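Local atomic coordinates of metallo-beta-lactamase (Pseudomonas stutzeri, PDB entry 4ZEJ), a protein that probably hydrolyses the ring of beta-lactam antibiotics with the help of two zinc ions, turning them into substituted beta-amino acids. Residues Pro4-Ile8 and Arg53-Leu58; Val11-Ile15 and Leu147-Ile152. All blocks are in the same frame, centred on the assembly; numbering follows the deposited sequence.

Contact 1. Residues Pro4-Ile8 and Arg53-Leu58; sequences PELRI and RDTETL
Leu6 and Asp54 bring the two backbones closest, their CA atoms 5.5 Å apart, where the N-terminal chain runs past helix 52-64 just as it enters edge strand 7-12. In the alpha-beta/beta-alpha sandwich of the metallo-beta-lactamases this helix packs outside the first sheet, and the loop leading into the sheet's outermost strand, together with the strand's first residues, packs against it. At the polar end Arg53 holds Glu5 side-on, with NE and NH2 each taking one carboxylate oxygen through its syn lone pair. The bond from Arg53 NE to Glu5 OE2 is 2.9 Å long, nearly straight at 176° and within the guanidinium plane. Its companion, from NH2 to OE1, is more bent and leaves that plane, since carboxylate and guanidinium are turned 34° against each other. Arg53 reaches this far because its chain is extended from CG to NE, whereas Glu5 bends at chi2 (-70°), which brings its carboxylate to the arginine.

Asp54 lies alongside Leu6 with the two side chains pointing opposite ways, its CB 3.9 Å from Leu6 CB. The backbone N of Leu6 makes only a weak bond to Asp54 OD2, and water does much of the remaining joining: two molecules link Pro4 O separately to the two carboxylate oxygens of Asp54. Solvent bridging may also ease the proximity of the Glu5 and Asp54 carboxylates. Deeper in, Leu6 sends CD2 to the backbone and CB of Leu58 and CD1 toward the backbone O and CB of Asp54, with Pro49 also touching it. Ile8 lies roughly perpendicular to Leu58, its CD1 3.8 Å from Leu58 CD1. A third water gathers the polar groups, donating to Glu5 OE2 and to Asp54 OD2 and accepting from Thr57 OG1 at 2.9 Å.

Contact 2. Residues Val11-Ile15 and Leu147-Ile152; sequences VKENI and LPKSKI
Ile15 and Ile152 meet end to end, and the tight part of the contact forms around them. Ile152 CD1 touches both branches of Ile15, CG1 and CG2, at 3.7 Å, while Ile15 CD1 carries on to Leu147 CD1, again tip against tip, at 3.8 Å. Ser150 OG sits 3.6 Å from Ile15 CD1, so a hydroxyl borders the hydrocarbon cluster. Val37 of strand 30-39 touches Ile15 and Leu147, and Ile194 of strand 194-197 packs on Ile152, making this a joint between the two sheets.

The other side is looser and watery. Lys12 runs antiparallel to Ile152, laying its CD against Ile152 CD1, and the bend at chi3 (-67°) turns its amine toward the loop. There NZ gives a 2.9 Å hydrogen bond to Ser150 O, approaching 24° out of the carbonyl plane. The same amine also donates to a water that in turn donates to Lys149 O. A second water joins Glu13 O to Ser150 OG, which it approaches to 2.6 Å.

The first hairpin reverses through a type II turn from Lys12 to Ile15, with a classic bulge where Val11 and Lys12 face Ile15; the second has a G1 bulge where Lys151 and Ile152 face Leu147. The ends of two hairpins, one from each sheet, thus pack together in the alpha-beta/beta-alpha sandwich of this superfamily.

How the contacts relate
Strand 7-12 serves both contacts, its start in contact 1 and its end in contact 2, whose centres lie 21 Å apart. The same edge strand thus meets a helix outside its own sheet and, farther along, a loop of the second sheet. Contact 1 is partly buried: its salt bridge lies at the surface, waters link groups around the buried Asp54, and a few aliphatic groups reach inward. Contact 2 is more enclosed, with branched aliphatic side chains at its centre and one lysine amine serving a backbone carbonyl. Carboxylates therefore dominate the polar chemistry beside the helix, and main-chain oxygens that between the hairpin ends.

Contact 1. Residues Pro4-Ile8 and Arg53-Leu58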
# COMPACT_ATOMS: atom_id res chain seq x y z
N PRO A 4 11.64 15.10 -5.49
CA PRO A 4 11.01 15.00 -6.81
C PRO A 4 9.49 15.11 -6.73
O PRO A 4 8.91 14.89 -5.66
CB PRO A 4 11.40 13.59 -7.30
CG PRO A 4 12.61 13.23 -6.49
CD PRO A 4 12.40 13.88 -5.15
N GLU A 5 8.86 15.42 -7.87
CA GLU A 5 7.41 15.41 -7.99
C GLU A 5 6.92 13.96 -8.06
O GLU A 5 7.69 13.05 -8.33
CB GLU A 5 6.96 16.15 -9.26
CG GLU A 5 7.42 17.61 -9.40
CD GLU A 5 6.77 18.58 -8.42
OE1 GLU A 5 7.31 19.69 -8.26
OE2 GLU A 5 5.71 18.26 -7.82
N LEU A 6 5.62 13.76 -7.85
CA LEU A 6 4.98 12.47 -8.09
C LEU A 6 5.13 12.08 -9.54
O LEU A 6 5.09 12.95 -10.42
CB LEU A 6 3.47 12.56 -7.79
CG LEU A 6 2.65 11.27 -7.98
CD1 LEU A 6 2.17 10.65 -6.68
CD2 LEU A 6 1.45 11.54 -8.87
N ARG A 7 5.28 10.80 -9.81
CA ARG A 7 5.10 10.29 -11.17
C ARG A 7 4.17 9.10 -11.20
O ARG A 7 3.93 8.45 -10.18
CB ARG A 7 6.44 9.99 -11.84
CG ARG A 7 7.23 8.93 -11.14
CD ARG A 7 8.53 8.68 -11.88
NE ARG A 7 9.18 7.49 -11.41
CZ ARG A 7 9.98 7.40 -10.35
NH1 ARG A 7 10.23 8.45 -9.57
NH2 ARG A 7 10.53 6.22 -10.06
N ILE A 8 3.57 8.87 -12.37
CA ILE A 8 2.59 7.82 -12.57
C ILE A 8 3.00 7.04 -13.80
O ILE A 8 3.20 7.62 -14.86
CB ILE A 8 1.16 8.38 -12.74
CG1 ILE A 8 0.77 9.25 -11.53
CG2 ILE A 8 0.15 7.24 -12.85
CD1 ILE A 8 -0.39 10.18 -11.79
N ARG A 53 0.63 17.81 -1.68
CA ARG A 53 0.97 18.24 -3.03
C ARG A 53 0.82 17.08 -4.01
O ARG A 53 0.18 17.20 -5.05
CB ARG A 53 2.42 18.76 -3.06
CG ARG A 53 2.89 19.35 -4.39
CD ARG A 53 4.42 19.47 -4.39
NE ARG A 53 4.97 20.06 -5.61
CZ ARG A 53 5.23 21.36 -5.82
NH1 ARG A 53 4.98 22.29 -4.90
NH2 ARG A 53 5.75 21.74 -6.99
N ASP A 54 1.41 15.94 -3.65
CA ASP A 54 1.40 14.78 -4.55
C ASP A 54 0.03 14.09 -4.61
O ASP A 54 -0.34 13.57 -5.66
CB ASP A 54 2.50 13.80 -4.17
CG ASP A 54 3.89 14.33 -4.48
OD1 ASP A 54 4.86 13.78 -3.93
OD2 ASP A 54 4.03 15.28 -5.28
N THR A 55 -0.70 14.10 -3.51
CA THR A 55 -2.07 13.58 -3.49
C THR A 55 -2.94 14.42 -4.43
O THR A 55 -3.67 13.86 -5.24
CB THR A 55 -2.65 13.56 -2.05
OG1 THR A 55 -1.85 12.67 -1.25
CG2 THR A 55 -4.09 13.08 -2.03
N GLU A 56 -2.81 15.74 -4.37
CA GLU A 56 -3.52 16.61 -5.32
C GLU A 56 -3.17 16.32 -6.78
O GLU A 56 -4.06 16.24 -7.64
CB GLU A 56 -3.30 18.08 -4.97
CG GLU A 56 -4.09 19.02 -5.88
CD GLU A 56 -4.24 20.44 -5.36
OE1 GLU A 56 -4.06 20.72 -4.15
OE2 GLU A 56 -4.60 21.31 -6.18
N THR A 57 -1.88 16.17 -7.07
CA THR A 57 -1.43 15.85 -8.43
C THR A 57 -2.05 14.55 -8.96
O THR A 57 -2.55 14.52 -10.08
CB THR A 57 0.10 15.76 -8.49
OG1 THR A 57 0.64 17.01 -8.07
CG2 THR A 57 0.57 15.46 -9.92
N LEU A 58 -2.02 13.51 -8.13
CA LEU A 58 -2.59 12.22 -8.46
C LEU A 58 -4.09 12.31 -8.75
O LEU A 58 -4.56 11.77 -9.76
CB LEU A 58 -2.35 11.24 -7.31
CG LEU A 58 -2.91 9.83 -7.51
CD1 LEU A 58 -2.19 9.16 -8.66
CD2 LEU A 58 -2.81 9.00 -6.23
O HOH W 1 7.25 12.98 -4.51
O HOH W 2 6.64 16.52 -4.69
O HOH W 3 3.48 16.45 -7.64

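Contact 2. Residues Val11-Ile15 and Leu147-Ile152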
# COMPACT_ATOMS: atom_id res chain seq x y z
N VAL A 11 1.78 -0.19 -15.16
CA VAL A 11 2.31 -1.54 -14.86
C VAL A 11 1.80 -2.53 -15.92
O VAL A 11 2.57 -3.27 -16.53
CB VAL A 11 1.87 -2.01 -13.45
CG1 VAL A 11 2.39 -3.42 -13.17
CG2 VAL A 11 2.35 -1.03 -12.40
N LYS A 12 0.49 -2.54 -16.09
CA LYS A 12 -0.17 -3.32 -17.14
C LYS A 12 -1.53 -2.68 -17.40
O LYS A 12 -1.86 -1.66 -16.77
CB LYS A 12 -0.30 -4.79 -16.74
CG LYS A 12 -1.19 -5.08 -15.52
CD LYS A 12 -1.14 -6.56 -15.11
CE LYS A 12 -1.76 -7.49 -16.13
NZ LYS A 12 -1.83 -8.90 -15.65
N GLU A 13 -2.31 -3.26 -18.31
CA GLU A 13 -3.65 -2.75 -18.61
C GLU A 13 -4.40 -2.45 -17.30
O GLU A 13 -4.49 -3.31 -16.41
CB GLU A 13 -4.46 -3.74 -19.45
CG GLU A 13 -5.85 -3.22 -19.87
CD GLU A 13 -6.69 -4.25 -20.60
OE1 GLU A 13 -6.30 -5.44 -20.63
OE2 GLU A 13 -7.76 -3.88 -21.15
N ASN A 14 -4.91 -1.23 -17.19
CA ASN A 14 -5.75 -0.80 -16.08
C ASN A 14 -5.04 -0.60 -14.73
O ASN A 14 -5.71 -0.30 -13.75
CB ASN A 14 -6.99 -1.72 -15.92
CG ASN A 14 -7.98 -1.58 -17.05
OD1 ASN A 14 -8.20 -0.48 -17.54
ND2 ASN A 14 -8.60 -2.68 -17.46
N ILE A 15 -3.72 -0.73 -14.69
CA ILE A 15 -2.98 -0.65 -13.42
C ILE A 15 -1.81 0.31 -13.54
O ILE A 15 -0.93 0.13 -14.40
CB ILE A 15 -2.45 -2.04 -12.96
CG1 ILE A 15 -3.60 -3.06 -12.86
CG2 ILE A 15 -1.69 -1.92 -11.63
CD1 ILE A 15 -4.65 -2.80 -11.79
N LEU A 147 -5.66 -8.13 -6.53
CA LEU A 147 -6.43 -7.67 -7.68
C LEU A 147 -6.67 -8.91 -8.55
O LEU A 147 -5.86 -9.22 -9.43
CB LEU A 147 -5.66 -6.58 -8.42
CG LEU A 147 -5.24 -5.40 -7.52
CD1 LEU A 147 -4.44 -4.38 -8.31
CD2 LEU A 147 -6.44 -4.72 -6.87
N PRO A 148 -7.78 -9.64 -8.29
CA PRO A 148 -7.99 -10.92 -8.98
C PRO A 148 -8.04 -10.83 -10.51
O PRO A 148 -7.60 -11.77 -11.17
CB PRO A 148 -9.34 -11.42 -8.42
CG PRO A 148 -9.93 -10.29 -7.68
CD PRO A 148 -8.81 -9.39 -7.26
N LYS A 149 -8.53 -9.72 -11.04
CA LYS A 149 -8.61 -9.52 -12.49
C LYS A 149 -7.24 -9.34 -13.13
O LYS A 149 -7.03 -9.77 -14.27
CB LYS A 149 -9.50 -8.31 -12.82
CG LYS A 149 -10.94 -8.47 -12.37
CD LYS A 149 -11.79 -7.24 -12.68
CE LYS A 149 -12.20 -7.15 -14.14
NZ LYS A 149 -13.45 -6.36 -14.28
N SER A 150 -6.31 -8.72 -12.40
CA SER A 150 -4.97 -8.43 -12.89
C SER A 150 -3.90 -9.42 -12.43
O SER A 150 -2.78 -9.41 -12.96
CB SER A 150 -4.56 -7.03 -12.43
OG SER A 150 -5.52 -6.08 -12.85
N LYS A 151 -4.22 -10.27 -11.45
CA LYS A 151 -3.26 -11.19 -10.86
C LYS A 151 -2.07 -10.45 -10.24
O LYS A 151 -0.92 -10.92 -10.30
CB LYS A 151 -2.78 -12.25 -11.87
CG LYS A 151 -3.88 -12.90 -12.70
CD LYS A 151 -4.86 -13.67 -11.83
CE LYS A 151 -6.02 -14.23 -12.64
NZ LYS A 151 -7.17 -14.54 -11.76
N ILE A 152 -2.37 -9.30 -9.65
CA ILE A 152 -1.38 -8.48 -8.95
C ILE A 152 -1.67 -8.56 -7.46
O ILE A 152 -2.82 -8.37 -7.04
CB ILE A 152 -1.42 -7.02 -9.42
CG1 ILE A 152 -0.93 -6.91 -10.87
CG2 ILE A 152 -0.62 -6.10 -8.47
CD1 ILE A 152 -1.18 -5.56 -11.50
O HOH W 4 -4.62 -10.39 -16.01
O HOH W 5 -5.31 -5.91 -15.48